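Local coordinates for NAD(P)H-flavin oxidoreductase (Agrobacterium tumefaciens str. C58, PDB 2FRE), which binds flavin mononucleotide and probably uses it to catalyse NAD(P)H-dependent reduction, as other members of the nitroreductase family do, at residues E34-I39 against Y59-S64. Numbering follows the deposited sequence.
Sequences EHLLTI and YAHKDS
L36 leans its CD2 methyl into the angle between two rings, where helix 34-39 packs on strand 59-61. CD2 of L36 lies 3.4 Å from CD1 of Y59 and 3.6 Å from NE2 of H61, approaching each ring obliquely. CB of L36 adds a second, looser touch, 4.0 Å from CE1 of H61, as the two side chains run past one another in opposite senses. Beside them L37 crosses the tyrosine at about a right angle, bringing its CD2 to 4.0 Å from Y59 OH. Such helix-on-sheet packing belongs to the α+β fold of the nitroreductase family: the two segment axes stand 10.8 Å apart and run nearly antiparallel, at 156°. With chi1 at -177°, CG of L36 swings opposite the backbone N and brings the methyl up against both rings. V87 of the neighbouring strand touches both L36 and H61, while L40, one turn on from L36, packs against Y59. E34 O accepts from both T38 N and T38 OG1, the hydroxyl at 2.7 Å, from opposite faces of the carbonyl plane. L37 also packs on Y11 of the second subunit, and Y59 pairs in parallel with a strand of that chain, carrying the sheet across the interface.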
ATOM      1  N   GLU A  34     -14.789  14.780  10.524  1.00 28.85           N
ATOM      2  CA  GLU A  34     -13.339  14.954  10.776  1.00 28.55           C
ATOM      3  C   GLU A  34     -12.582  13.621  10.813  1.00 27.74           C
ATOM      4  O   GLU A  34     -11.392  13.561  10.440  1.00 26.65           O
ATOM      5  CB  GLU A  34     -13.077  15.711  12.087  1.00 29.06           C
ATOM      6  CG  GLU A  34     -11.621  16.240  12.222  1.00 29.82           C
ATOM      7  CD  GLU A  34     -11.181  16.550  13.669  1.00 31.22           C
ATOM      8  OE1 GLU A  34     -11.037  15.614  14.499  1.00 32.83           O
ATOM      9  OE2 GLU A  34     -10.943  17.739  13.961  1.00 34.29           O
ATOM     10  N   HIS A  35     -13.262  12.569  11.275  1.00 26.79           N
ATOM     11  CA  HIS A  35     -12.675  11.231  11.309  1.00 27.01           C
ATOM     12  C   HIS A  35     -12.361  10.775   9.890  1.00 26.31           C
ATOM     13  O   HIS A  35     -11.264  10.285   9.646  1.00 24.91           O
ATOM     14  CB  HIS A  35     -13.580  10.226  12.034  1.00 27.42           C
ATOM     15  CG  HIS A  35     -13.536  10.341  13.530  1.00 28.09           C
ATOM     16  ND1 HIS A  35     -14.190   9.461  14.368  1.00 27.73           N
ATOM     17  CD2 HIS A  35     -12.884  11.210  14.336  1.00 29.72           C
ATOM     18  CE1 HIS A  35     -13.968   9.803  15.622  1.00 30.24           C
ATOM     19  NE2 HIS A  35     -13.177  10.860  15.634  1.00 30.39           N
ATOM     20  N   LEU A  36     -13.288  10.979   8.942  1.00 26.10           N
ATOM     21  CA  LEU A  36     -13.010  10.560   7.554  1.00 26.17           C
ATOM     22  C   LEU A  36     -11.881  11.371   6.943  1.00 25.53           C
ATOM     23  O   LEU A  36     -11.042  10.838   6.225  1.00 25.74           O
ATOM     24  CB  LEU A  36     -14.241  10.642   6.641  1.00 25.40           C
ATOM     25  CG  LEU A  36     -13.986  10.137   5.199  1.00 26.19           C
ATOM     26  CD1 LEU A  36     -13.524   8.721   5.174  1.00 25.06           C
ATOM     27  CD2 LEU A  36     -15.251  10.273   4.356  1.00 27.39           C
ATOM     28  N   LEU A  37     -11.861  12.662   7.241  1.00 25.33           N
ATOM     29  CA  LEU A  37     -10.820  13.543   6.733  1.00 25.12           C
ATOM     30  C   LEU A  37      -9.435  13.160   7.295  1.00 24.97           C
ATOM     31  O   LEU A  37      -8.430  13.151   6.561  1.00 25.36           O
ATOM     32  CB  LEU A  37     -11.205  15.017   6.989  1.00 25.20           C
ATOM     33  CG  LEU A  37     -12.368  15.527   6.108  1.00 26.30           C
ATOM     34  CD1 LEU A  37     -12.824  16.903   6.534  1.00 27.42           C
ATOM     35  CD2 LEU A  37     -12.002  15.564   4.620  1.00 25.95           C
ATOM     36  N   THR A  38      -9.386  12.770   8.565  1.00 24.56           N
ATOM     37  CA  THR A  38      -8.150  12.262   9.167  1.00 24.46           C
ATOM     38  C   THR A  38      -7.658  11.012   8.434  1.00 24.40           C
ATOM     39  O   THR A  38      -6.467  10.897   8.079  1.00 24.05           O
ATOM     40  CB  THR A  38      -8.343  11.992  10.681  1.00 24.33           C
ATOM     41  OG1 THR A  38      -8.822  13.179  11.319  1.00 23.92           O
ATOM     42  CG2 THR A  38      -7.032  11.606  11.346  1.00 24.64           C
ATOM     43  N   ILE A  39      -8.593  10.097   8.175  1.00 24.30           N
ATOM     44  CA  ILE A  39      -8.311   8.854   7.445  1.00 24.69           C
ATOM     45  C   ILE A  39      -7.735   9.129   6.068  1.00 24.67           C
ATOM     46  O   ILE A  39      -6.731   8.541   5.700  1.00 24.11           O
ATOM     47  CB  ILE A  39      -9.574   7.966   7.345  1.00 24.27           C
ATOM     48  CG1 ILE A  39      -9.906   7.417   8.745  1.00 24.41           C
ATOM     49  CG2 ILE A  39      -9.364   6.818   6.341  1.00 23.87           C
ATOM     50  CD1 ILE A  39     -11.229   6.732   8.840  1.00 25.14           C
ATOM     51  N   TYR A  59     -15.685  10.145  -2.141  1.00 22.56           N
ATOM     52  CA  TYR A  59     -16.326   9.575  -0.967  1.00 23.44           C
ATOM     53  C   TYR A  59     -17.734  10.103  -0.695  1.00 23.19           C
ATOM     54  O   TYR A  59     -18.114  11.194  -1.135  1.00 23.76           O
ATOM     55  CB  TYR A  59     -15.429   9.793   0.258  1.00 23.41           C
ATOM     56  CG  TYR A  59     -15.271  11.243   0.676  1.00 23.24           C
ATOM     57  CD1 TYR A  59     -16.202  11.853   1.518  1.00 24.54           C
ATOM     58  CD2 TYR A  59     -14.201  12.005   0.217  1.00 24.78           C
ATOM     59  CE1 TYR A  59     -16.054  13.189   1.904  1.00 24.35           C
ATOM     60  CE2 TYR A  59     -14.046  13.320   0.594  1.00 24.34           C
ATOM     61  CZ  TYR A  59     -14.982  13.905   1.432  1.00 24.07           C
ATOM     62  OH  TYR A  59     -14.804  15.211   1.808  1.00 27.24           O
ATOM     63  N   ALA A  60     -18.485   9.306   0.062  1.00 24.28           N
ATOM     64  CA  ALA A  60     -19.827   9.651   0.522  1.00 24.93           C
ATOM     65  C   ALA A  60     -20.064   9.078   1.926  1.00 25.01           C
ATOM     66  O   ALA A  60     -19.699   7.933   2.203  1.00 25.60           O
ATOM     67  CB  ALA A  60     -20.862   9.120  -0.446  1.00 25.10           C
ATOM     68  N   HIS A  61     -20.639   9.890   2.806  1.00 25.85           N
ATOM     69  CA  HIS A  61     -21.114   9.417   4.112  1.00 25.97           C
ATOM     70  C   HIS A  61     -22.490   8.779   3.986  1.00 26.50           C
ATOM     71  O   HIS A  61     -23.271   9.097   3.088  1.00 26.28           O
ATOM     72  CB  HIS A  61     -21.211  10.576   5.103  1.00 26.29           C
ATOM     73  CG  HIS A  61     -19.888  11.049   5.616  1.00 27.41           C
ATOM     74  ND1 HIS A  61     -19.329  10.570   6.784  1.00 27.17           N
ATOM     75  CD2 HIS A  61     -19.025  11.980   5.135  1.00 26.41           C
ATOM     76  CE1 HIS A  61     -18.169  11.171   6.985  1.00 27.70           C
ATOM     77  NE2 HIS A  61     -17.969  12.039   6.007  1.00 27.50           N
ATOM     78  N   LYS A  62     -22.799   7.918   4.938  1.00 27.65           N
ATOM     79  CA  LYS A  62     -24.109   7.286   5.032  1.00 28.90           C
ATOM     80  C   LYS A  62     -25.295   8.269   4.950  1.00 28.66           C
ATOM     81  O   LYS A  62     -26.334   7.910   4.385  1.00 29.18           O
ATOM     82  CB  LYS A  62     -24.213   6.481   6.330  1.00 29.50           C
ATOM     83  CG  LYS A  62     -24.940   5.189   6.152  1.00 31.72           C
ATOM     84  CD  LYS A  62     -25.993   5.013   7.188  1.00 36.50           C
ATOM     85  CE  LYS A  62     -26.619   3.634   7.061  1.00 38.31           C
ATOM     86  NZ  LYS A  62     -25.599   2.694   6.515  1.00 37.95           N
ATOM     87  N   ASP A  63     -25.129   9.497   5.469  1.00 29.46           N
ATOM     88  CA  ASP A  63     -26.170  10.575   5.376  1.00 29.67           C
ATOM     89  C   ASP A  63     -26.202  11.407   4.083  1.00 29.80           C
ATOM     90  O   ASP A  63     -26.971  12.364   3.974  1.00 30.73           O
ATOM     91  CB  ASP A  63     -26.070  11.546   6.565  1.00 30.40           C
ATOM     92  CG  ASP A  63     -24.870  12.524   6.471  1.00 31.97           C
ATOM     93  OD1 ASP A  63     -23.922  12.291   5.706  1.00 35.07           O
ATOM     94  OD2 ASP A  63     -24.869  13.538   7.208  1.00 33.85           O
ATOM     95  N   SER A  64     -25.388  11.047   3.107  1.00 29.36           N
ATOM     96  CA  SER A  64     -25.274  11.800   1.877  1.00 28.41           C
ATOM     97  C   SER A  64     -26.490  11.610   0.974  1.00 27.48           C
ATOM     98  O   SER A  64     -27.007  10.507   0.860  1.00 25.81           O
ATOM     99  CB  SER A  64     -24.059  11.325   1.094  1.00 28.50           C
ATOM    100  OG  SER A  64     -23.997  11.988  -0.186  1.00 31.24           O
TER